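Local coordinates for protein purine nucleoside phosphorylase (Schistosoma mansoni, PDB 6BFV) that probably catalyses the reversible phosphorolysis of inosine, guanosine and related purine nucleosides to the free base and ribose 1-phosphate, at residues 242-247 with 263-268; 120-125 with 217-222; 113-118 with 221-226. All coordinates share one frame; numbering follows the deposited sequence. Where two conformers were deposited one is given.

Contact 1 of 3, residues 242-247 with 263-268. With DJP (5-fluoropyrimidin-2-ol), chain G.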
loop_
_atom_site.group_PDB
_atom_site.type_symbol
_atom_site.label_atom_id
_atom_site.label_comp_id
_atom_site.label_asym_id
_atom_site.label_seq_id
_atom_site.Cartn_x
_atom_site.Cartn_y
_atom_site.Cartn_z
ATOM N N LEU A 242 -22.776 2.084 -9.128
ATOM C CA LEU A 242 -23.463 3.289 -9.573
ATOM C C LEU A 242 -22.472 4.449 -9.651
ATOM O O LEU A 242 -21.859 4.812 -8.635
ATOM C CB LEU A 242 -24.603 3.628 -8.621
ATOM C CG LEU A 242 -25.265 4.983 -8.864
ATOM C CD1 LEU A 242 -25.941 5.112 -10.249
ATOM C CD2 LEU A 242 -26.265 5.207 -7.761
ATOM N N ILE A 243 -22.327 5.026 -10.848
ATOM C CA ILE A 243 -21.440 6.170 -11.109
ATOM C C ILE A 243 -22.073 7.446 -10.573
ATOM O O ILE A 243 -23.193 7.812 -10.955
ATOM C CB ILE A 243 -21.159 6.315 -12.615
ATOM C CG1 ILE A 243 -20.459 5.068 -13.161
ATOM C CG2 ILE A 243 -20.336 7.554 -12.912
ATOM C CD1 ILE A 243 -19.299 4.624 -12.367
ATOM N N ALA A 244 -21.362 8.129 -9.697
ATOM C CA ALA A 244 -21.846 9.392 -9.148
ATOM C C ALA A 244 -21.112 10.636 -9.661
ATOM O O ALA A 244 -21.552 11.748 -9.361
ATOM C CB ALA A 244 -21.772 9.372 -7.624
ATOM N N ASN A 245 -20.046 10.494 -10.441
ATOM C CA ASN A 245 -19.393 11.640 -11.079
ATOM C C ASN A 245 -18.474 11.089 -12.160
ATOM O O ASN A 245 -18.237 9.876 -12.226
ATOM C CB ASN A 245 -18.632 12.491 -10.060
ATOM C CG ASN A 245 -17.198 12.036 -9.862
ATOM O OD1 ASN A 245 -16.879 10.838 -9.998
ATOM N ND2 ASN A 245 -16.323 12.984 -9.526
ATOM N N ASN A 246 -17.973 11.975 -13.033
ATOM C CA ASN A 246 -16.802 11.652 -13.856
ATOM C C ASN A 246 -15.617 12.399 -13.266
ATOM O O ASN A 246 -15.507 13.618 -13.426
ATOM C CB ASN A 246 -16.942 12.021 -15.335
ATOM C CG ASN A 246 -15.872 11.378 -16.169
ATOM O OD1 ASN A 246 -14.739 11.860 -16.215
ATOM N ND2 ASN A 246 -16.193 10.220 -16.785
ATOM N N SER A 247 -14.704 11.659 -12.640
ATOM C CA SER A 247 -13.545 12.276 -12.014
ATOM C C SER A 247 -12.509 12.710 -13.030
ATOM O O SER A 247 -11.757 13.661 -12.758
ATOM C CB SER A 247 -12.942 11.305 -10.985
ATOM O OG SER A 247 -13.885 11.185 -9.907
ATOM N N LEU A 263 -24.610 11.518 -2.702
ATOM C CA LEU A 263 -25.811 10.912 -2.133
ATOM C C LEU A 263 -27.052 11.240 -2.953
ATOM O O LEU A 263 -28.006 10.451 -2.969
ATOM C CB LEU A 263 -25.990 11.364 -0.686
ATOM C CG LEU A 263 -25.065 10.683 0.341
ATOM C CD1 LEU A 263 -25.493 11.022 1.778
ATOM C CD2 LEU A 263 -25.049 9.186 0.148
ATOM N N ALA A 264 -27.064 12.389 -3.630
ATOM C CA ALA A 264 -28.232 12.747 -4.439
ATOM C C ALA A 264 -28.345 11.844 -5.664
ATOM O O ALA A 264 -29.449 11.493 -6.097
ATOM C CB ALA A 264 -28.154 14.209 -4.856
ATOM N N VAL A 265 -27.217 11.450 -6.240
ATOM C CA VAL A 265 -27.264 10.482 -7.331
ATOM C C VAL A 265 -27.840 9.148 -6.853
ATOM O O VAL A 265 -28.659 8.533 -7.535
ATOM C CB VAL A 265 -25.870 10.296 -7.949
ATOM C CG1 VAL A 265 -25.926 9.230 -8.969
ATOM C CG2 VAL A 265 -25.391 11.600 -8.577
ATOM N N ALA A 266 -27.425 8.667 -5.687
ATOM C CA ALA A 266 -28.017 7.434 -5.173
ATOM C C ALA A 266 -29.529 7.563 -5.076
ATOM O O ALA A 266 -30.281 6.681 -5.537
ATOM C CB ALA A 266 -27.419 7.093 -3.814
ATOM N N GLU A 267 -29.997 8.680 -4.517
ATOM C CA GLU A 267 -31.440 8.903 -4.411
ATOM C C GLU A 267 -32.110 8.835 -5.778
ATOM O O GLU A 267 -33.237 8.336 -5.910
ATOM C CB GLU A 267 -31.712 10.257 -3.742
ATOM C CG GLU A 267 -33.160 10.657 -3.648
ATOM C CD GLU A 267 -34.029 9.640 -2.914
ATOM O OE1 GLU A 267 -33.513 8.603 -2.446
ATOM O OE2 GLU A 267 -35.238 9.872 -2.811
ATOM N N LYS A 268 -31.443 9.348 -6.809
ATOM C CA LYS A 268 -32.073 9.429 -8.123
ATOM C C LYS A 268 -32.253 8.042 -8.728
ATOM O O LYS A 268 -33.227 7.800 -9.449
ATOM C CB LYS A 268 -31.230 10.342 -9.019
ATOM C CG LYS A 268 -31.645 10.448 -10.468
ATOM C CD LYS A 268 -30.749 11.455 -11.206
ATOM C CE LYS A 268 -30.687 11.188 -12.721
ATOM N NZ LYS A 268 -29.240 11.135 -13.181
HETATM C C3 DJP G . -15.388 8.380 -5.720
HETATM C C2 DJP G . -17.623 8.978 -6.290
HETATM C C1 DJP G . -17.285 7.284 -4.584
HETATM O O DJP G . -18.477 9.759 -7.059
HETATM N N DJP G . -18.142 8.088 -5.360
HETATM N N1 DJP G . -16.200 9.133 -6.482
HETATM C C DJP G . -15.925 7.454 -4.793
HETATM F F DJP G . -15.071 6.709 -4.062
#
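Val265 lays its two methyl groups against the backbone of residues 243-244, where strand 236-246 packs on helix 259-283; the short axes pass 8.2 Å apart, their N-to-C directions 139° apart. Val265 CG1, opposite the backbone N about CA-CB (chi1 175°), reaches Ile243 O at 3.7 Å, while Val265 CG2 rests 3.9 Å from Ala244 O. Ala244 meets the stem of the same valine, CB to CB at 4.2 Å. The other tight point is Leu242, whose CD2 comes to 3.8 Å from Ala266 CA. Leu37 and Leu118 each touch both side chains.

On the solvent side Leu263 and Glu267 point away from the strand, and they and Ala264 are exposed. Past Ala244 the strand leaves the helix and becomes polar. Asn245 ND2 donates to Ser247 OG at 3.1 Å, almost in the amide plane, and also bonds to Asp250, while Ser247 OG meets Glu203. These bonds fix the rotation of the amide and leave Asn245 OD1 3.5 Å from the O of the 5-fluoropyrimidin-2-ol. Ala244 CB lies 3.4 Å from that same ligand oxygen. Asn246 N-caps helix 247-253, its OD1 accepting from Leu249 N.

No hydrogen bond joins helix to strand: the seam is held by methyl groups packed on one another and on backbone atoms, including two strand carbonyl oxygens, and the polar side chains beyond Ala244 bond elsewhere, none to the helix.

Contact 2 of 3, residues 120-125 with 217-222. With DJP (5-fluoropyrimidin-2-ol), chain G.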
loop_
_atom_site.group_PDB
_atom_site.type_symbol
_atom_site.label_atom_id
_atom_site.label_comp_id
_atom_site.label_asym_id
_atom_site.label_seq_id
_atom_site.Cartn_x
_atom_site.Cartn_y
_atom_site.Cartn_z
ATOM N N GLY A 120 -16.603 6.487 -8.484
ATOM C CA GLY A 120 -16.288 7.603 -9.380
ATOM C C GLY A 120 -15.998 7.046 -10.768
ATOM O O GLY A 120 -15.398 5.977 -10.902
ATOM N N GLY A 121 -16.410 7.772 -11.803
ATOM C CA GLY A 121 -16.121 7.347 -13.187
ATOM C C GLY A 121 -14.778 7.855 -13.682
ATOM O O GLY A 121 -14.421 9.015 -13.473
ATOM N N ILE A 122 -14.035 6.962 -14.346
ATOM C CA ILE A 122 -12.724 7.254 -14.929
ATOM C C ILE A 122 -12.775 7.177 -16.461
ATOM O O ILE A 122 -12.244 8.039 -17.161
ATOM C CB ILE A 122 -11.642 6.305 -14.368
ATOM C CG1 ILE A 122 -11.510 6.473 -12.845
ATOM C CG2 ILE A 122 -10.292 6.477 -15.095
ATOM C CD1 ILE A 122 -11.025 7.901 -12.350
ATOM N N ASN A 123 -13.415 6.139 -16.992
ATOM C CA ASN A 123 -13.621 6.045 -18.434
ATOM C C ASN A 123 -14.423 7.242 -18.930
ATOM O O ASN A 123 -15.455 7.583 -18.356
ATOM C CB ASN A 123 -14.352 4.754 -18.786
ATOM C CG ASN A 123 -14.671 4.663 -20.281
ATOM O OD1 ASN A 123 -15.155 5.620 -20.882
ATOM N ND2 ASN A 123 -14.359 3.531 -20.887
ATOM N N ARG A 124 -13.973 7.842 -20.038
ATOM C CA ARG A 124 -14.507 9.138 -20.480
ATOM C C ARG A 124 -15.986 9.088 -20.833
ATOM O O ARG A 124 -16.685 10.100 -20.706
ATOM C CB ARG A 124 -13.726 9.644 -21.695
ATOM C CG ARG A 124 -12.514 10.444 -21.308
ATOM C CD ARG A 124 -11.586 10.682 -22.487
ATOM N NE ARG A 124 -10.357 11.317 -22.032
ATOM C CZ ARG A 124 -10.282 12.576 -21.605
ATOM N NH1 ARG A 124 -11.368 13.348 -21.573
ATOM N NH2 ARG A 124 -9.115 13.066 -21.205
ATOM N N LYS A 125 -16.473 7.943 -21.288
ATOM C CA LYS A 125 -17.849 7.794 -21.762
ATOM C C LYS A 125 -18.852 7.558 -20.637
ATOM O O LYS A 125 -20.057 7.475 -20.902
ATOM C CB LYS A 125 -17.905 6.640 -22.754
ATOM C CG LYS A 125 -16.803 6.703 -23.813
ATOM C CD LYS A 125 -16.958 7.921 -24.740
ATOM C CE LYS A 125 -15.840 8.013 -25.792
ATOM N NZ LYS A 125 -14.484 8.258 -25.194
ATOM N N ASP A 217 -11.900 1.787 -15.362
ATOM C CA ASP A 217 -13.157 2.397 -15.769
ATOM C C ASP A 217 -13.855 3.118 -14.624
ATOM O O ASP A 217 -14.470 4.153 -14.859
ATOM C CB ASP A 217 -14.083 1.335 -16.368
ATOM C CG ASP A 217 -13.434 0.634 -17.582
ATOM O OD1 ASP A 217 -13.304 1.305 -18.627
ATOM O OD2 ASP A 217 -13.011 -0.540 -17.476
ATOM N N VAL A 218 -13.730 2.628 -13.384
ATOM C CA VAL A 218 -14.336 3.262 -12.216
ATOM C C VAL A 218 -13.384 3.114 -11.028
ATOM O O VAL A 218 -12.485 2.270 -11.037
ATOM C CB VAL A 218 -15.695 2.635 -11.866
ATOM C CG1 VAL A 218 -16.611 2.645 -13.043
ATOM C CG2 VAL A 218 -15.488 1.193 -11.428
ATOM N N VAL A 219 -13.604 3.930 -9.976
ATOM C CA VAL A 219 -12.831 3.843 -8.732
ATOM C C VAL A 219 -13.762 3.990 -7.509
ATOM O O VAL A 219 -14.692 4.797 -7.522
ATOM C CB VAL A 219 -11.706 4.914 -8.734
ATOM C CG1 VAL A 219 -12.281 6.355 -8.920
ATOM C CG2 VAL A 219 -10.851 4.799 -7.522
ATOM N N GLY A 220 -13.473 3.256 -6.431
ATOM C CA GLY A 220 -14.207 3.387 -5.177
ATOM C C GLY A 220 -13.465 2.771 -4.003
ATOM O O GLY A 220 -12.339 2.269 -4.131
ATOM N N MET A 221 -14.141 2.772 -2.847
ATOM C CA MET A 221 -13.486 2.465 -1.576
ATOM C C MET A 221 -14.032 1.199 -0.905
ATOM O O MET A 221 -13.867 1.036 0.307
ATOM C CB MET A 221 -13.632 3.665 -0.623
ATOM C CG MET A 221 -13.261 5.013 -1.195
ATOM S SD MET A 221 -13.682 6.285 0.041
ATOM C CE MET A 221 -13.520 7.711 -0.991
ATOM N N SER A 222 -14.697 0.306 -1.643
ATOM C CA SER A 222 -15.326 -0.876 -1.045
ATOM C C SER A 222 -15.254 -2.057 -2.028
ATOM O O SER A 222 -14.525 -2.028 -3.029
ATOM C CB SER A 222 -16.779 -0.558 -0.668
ATOM O OG SER A 222 -17.611 -0.606 -1.836
HETATM C C3 DJP G . -15.388 8.380 -5.720
HETATM C C2 DJP G . -17.623 8.978 -6.290
HETATM C C1 DJP G . -17.285 7.284 -4.584
HETATM O O DJP G . -18.477 9.759 -7.059
HETATM N N DJP G . -18.142 8.088 -5.360
HETATM N N1 DJP G . -16.200 9.133 -6.482
HETATM C C DJP G . -15.925 7.454 -4.793
HETATM F F DJP G . -15.071 6.709 -4.062
#
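Asp217 O is gripped by two successive backbone groups, Ile122 N at 2.9 Å and Asn123 N at 3.1 Å, much as in a classic beta bulge, where strand 112-121 runs out beside strand 218-220. Both donors approach from one face of the carbonyl; Ile122 N stands 42° above its plane. Further in, Gly120 and Val219 form a regular antiparallel hydrogen-bonded pair, with Gly120 N to Val219 O only 2.7 Å, and Gly121 faces Val218 as the non-hydrogen-bonded pair.

At the outer end the side chains of Asn123 and Asp217 run alongside each other in the same direction, amide and carboxylate close to coplanar. The bond between them, Asn123 ND2 to Asp217 OD1, is weak; the carboxylate is tied more firmly through OD2 to Val193 N. Asn123 OD1 takes Lys125 N at 2.7 Å and closes an Asx turn just after the end of the strand.

Ile122 CD1 touches Val219 CG1 at 4.0 Å, and helix 205-213 covers that apolar patch. On the ligand side Gly120 lies bare against the ring of 5-fluoropyrimidin-2-ol: its CA is 3.3 Å from the ligand N1.

Contact 3 of 3, residues 113-118 with 221-226. With DJP (5-fluoropyrimidin-2-ol), chain G.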
loop_
_atom_site.group_PDB
_atom_site.type_symbol
_atom_site.label_atom_id
_atom_site.label_comp_id
_atom_site.label_asym_id
_atom_site.label_seq_id
_atom_site.Cartn_x
_atom_site.Cartn_y
_atom_site.Cartn_z
ATOM N N LEU A 113 -23.607 -14.188 -4.087
ATOM C CA LEU A 113 -23.593 -12.889 -3.403
ATOM C C LEU A 113 -23.736 -11.753 -4.417
ATOM O O LEU A 113 -22.960 -11.695 -5.377
ATOM C CB LEU A 113 -22.274 -12.691 -2.627
ATOM C CG LEU A 113 -21.993 -11.382 -1.869
ATOM C CD1 LEU A 113 -22.938 -11.266 -0.677
ATOM C CD2 LEU A 113 -20.548 -11.284 -1.384
ATOM N N LEU A 114 -24.717 -10.853 -4.197
ATOM C CA LEU A 114 -24.988 -9.705 -5.065
ATOM C C LEU A 114 -24.648 -8.427 -4.306
ATOM O O LEU A 114 -25.063 -8.266 -3.152
ATOM C CB LEU A 114 -26.457 -9.654 -5.529
ATOM C CG LEU A 114 -27.105 -10.911 -6.112
ATOM C CD1 LEU A 114 -28.656 -10.782 -6.190
ATOM C CD2 LEU A 114 -26.513 -11.207 -7.485
ATOM N N ILE A 115 -23.877 -7.539 -4.936
ATOM C CA ILE A 115 -23.243 -6.396 -4.276
ATOM C C ILE A 115 -23.474 -5.143 -5.119
ATOM O O ILE A 115 -23.308 -5.169 -6.341
ATOM C CB ILE A 115 -21.720 -6.602 -4.081
ATOM C CG1 ILE A 115 -21.406 -7.797 -3.207
ATOM C CG2 ILE A 115 -21.081 -5.374 -3.409
ATOM C CD1 ILE A 115 -19.896 -8.228 -3.308
ATOM N N THR A 116 -23.820 -4.028 -4.465
ATOM C CA THR A 116 -23.862 -2.722 -5.121
ATOM C C THR A 116 -22.994 -1.720 -4.335
ATOM O O THR A 116 -22.726 -1.893 -3.142
ATOM C CB THR A 116 -25.310 -2.203 -5.259
ATOM O OG1 THR A 116 -25.876 -1.980 -3.969
ATOM C CG2 THR A 116 -26.252 -3.176 -6.024
ATOM N N ASN A 117 -22.509 -0.692 -5.027
ATOM C CA ASN A 117 -21.710 0.352 -4.404
ATOM C C ASN A 117 -21.822 1.628 -5.229
ATOM O O ASN A 117 -22.399 1.645 -6.328
ATOM C CB ASN A 117 -20.218 -0.030 -4.247
ATOM C CG ASN A 117 -19.525 -0.334 -5.578
ATOM O OD1 ASN A 117 -19.418 0.527 -6.447
ATOM N ND2 ASN A 117 -18.978 -1.557 -5.708
ATOM N N LEU A 118 -21.263 2.698 -4.670
ATOM C CA LEU A 118 -21.114 3.986 -5.345
ATOM C C LEU A 118 -19.653 4.175 -5.754
ATOM O O LEU A 118 -18.740 3.899 -4.956
ATOM C CB LEU A 118 -21.532 5.152 -4.426
ATOM C CG LEU A 118 -22.952 5.160 -3.829
ATOM C CD1 LEU A 118 -23.184 6.263 -2.777
ATOM C CD2 LEU A 118 -23.915 5.339 -4.900
ATOM N N MET A 221 -14.141 2.772 -2.847
ATOM C CA MET A 221 -13.486 2.465 -1.576
ATOM C C MET A 221 -14.032 1.199 -0.905
ATOM O O MET A 221 -13.867 1.036 0.307
ATOM C CB MET A 221 -13.632 3.665 -0.623
ATOM C CG MET A 221 -13.261 5.013 -1.195
ATOM S SD MET A 221 -13.682 6.285 0.041
ATOM C CE MET A 221 -13.520 7.711 -0.991
ATOM N N SER A 222 -14.697 0.306 -1.643
ATOM C CA SER A 222 -15.326 -0.876 -1.045
ATOM C C SER A 222 -15.254 -2.057 -2.028
ATOM O O SER A 222 -14.525 -2.028 -3.029
ATOM C CB SER A 222 -16.779 -0.558 -0.668
ATOM O OG SER A 222 -17.611 -0.606 -1.836
ATOM N N THR A 223 -15.989 -3.128 -1.688
ATOM C CA THR A 223 -16.379 -4.231 -2.572
ATOM C C THR A 223 -15.263 -5.259 -2.835
ATOM O O THR A 223 -15.494 -6.478 -2.698
ATOM C CB THR A 223 -16.954 -3.669 -3.876
ATOM O OG1 THR A 223 -18.146 -2.929 -3.578
ATOM C CG2 THR A 223 -17.323 -4.812 -4.881
ATOM N N VAL A 224 -14.049 -4.815 -3.181
ATOM C CA VAL A 224 -12.958 -5.781 -3.470
ATOM C C VAL A 224 -12.663 -6.678 -2.279
ATOM O O VAL A 224 -12.400 -7.885 -2.477
ATOM C CB VAL A 224 -11.725 -5.027 -4.001
ATOM C CG1 VAL A 224 -10.555 -5.899 -4.063
ATOM C CG2 VAL A 224 -11.956 -4.456 -5.441
ATOM N N PRO A 225 -12.669 -6.195 -1.022
ATOM C CA PRO A 225 -12.400 -7.098 0.116
ATOM C C PRO A 225 -13.423 -8.211 0.239
ATOM O O PRO A 225 -13.049 -9.384 0.350
ATOM C CB PRO A 225 -12.450 -6.150 1.319
ATOM C CG PRO A 225 -11.946 -4.835 0.740
ATOM C CD PRO A 225 -12.690 -4.780 -0.607
ATOM N N GLU A 226 -14.715 -7.857 0.183
ATOM C CA GLU A 226 -15.785 -8.859 0.232
ATOM C C GLU A 226 -15.700 -9.839 -0.942
ATOM O O GLU A 226 -15.948 -11.042 -0.786
ATOM C CB GLU A 226 -17.157 -8.175 0.240
ATOM C CG GLU A 226 -17.411 -7.144 1.348
ATOM C CD GLU A 226 -16.936 -5.776 0.958
ATOM O OE1 GLU A 226 -15.746 -5.598 0.777
ATOM O OE2 GLU A 226 -17.761 -4.879 0.746
HETATM C C3 DJP G . -15.388 8.380 -5.720
HETATM C C2 DJP G . -17.623 8.978 -6.290
HETATM C C1 DJP G . -17.285 7.284 -4.584
HETATM O O DJP G . -18.477 9.759 -7.059
HETATM N N DJP G . -18.142 8.088 -5.360
HETATM N N1 DJP G . -16.200 9.133 -6.482
HETATM C C DJP G . -15.925 7.454 -4.793
HETATM F F DJP G . -15.071 6.709 -4.062
HETATM O O HOH W 1 -16.477 4.338 -3.144
HETATM O O HOH W 2 -17.415 1.726 -4.141
#
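A tight turn leads into helix 224-232, and strand 112-121 holds that turn from the side through Asn117. Asn117 ND2 donates to Thr223 OG1 at 2.7 Å, though the bond is bent (139° at the hydrogen) and the hydroxyl sits 25° off the amide plane. The two side chains cross at about a right angle. Asn117 CG lies between the backbone N and the carbonyl carbon (chi1 60°), which brings the amide across to the threonine; at its other end OD1 bonds to Ser241 OG, so the amide is held from both sides.

Thr223 OG1 has a further partner in Ser222 OG, 3.0 Å away, and either hydroxyl could donate. Ile115 backs this polar knot, its CG2 lying 3.8 Å from Thr223 OG1. Thr223 has a positive phi, and Val224 N bonds to Ser222 O at 2.8 Å across it, which makes a classic gamma turn. Thr223 occupies the N-cap position, but its hydroxyl caps nothing; Glu226 OE2 receives a weak bond from Thr223 N, and its stronger partner is Arg86.

Water 1 joins Leu118 O to Met221 N, and water 2 donates to the same carbonyl at 2.7 Å and bonds to Ser222 OG. Met221 CE reaches the ligand fluorine at 3.6 Å, with Phe161 of the second subunit packed against the methionine. Ser222 and Arg86 at this helix start, beside what is probably the base site occupied by the ligand, are consistent with the phosphate side of the active site in trimeric purine nucleoside phosphorylases.

Overall arrangement
All three contacts are buried and reach the same mixed sheet, and each comes close to the bound fluoropyrimidine. The centre of contact 3 lies about 2 Å from the chain's centre, those of contacts 1 and 2 about 16 Å and 15 Å out on the same side. Contacts 2 and 3 share strand 112-121 and the residues Met221 and Ser222. Strand 236-246 of contact 1 is the neighbour of that strand: Gly121 and Asn245 pair backbone to backbone, as do Asn117 and Leu242. Chemistry follows place: contact 1 packs a helix with an exposed face on the sheet without a hydrogen bond, contact 2 is strand-to-strand backbone bonding, and contact 3 relies on side-chain hydroxyls, an amide and waters.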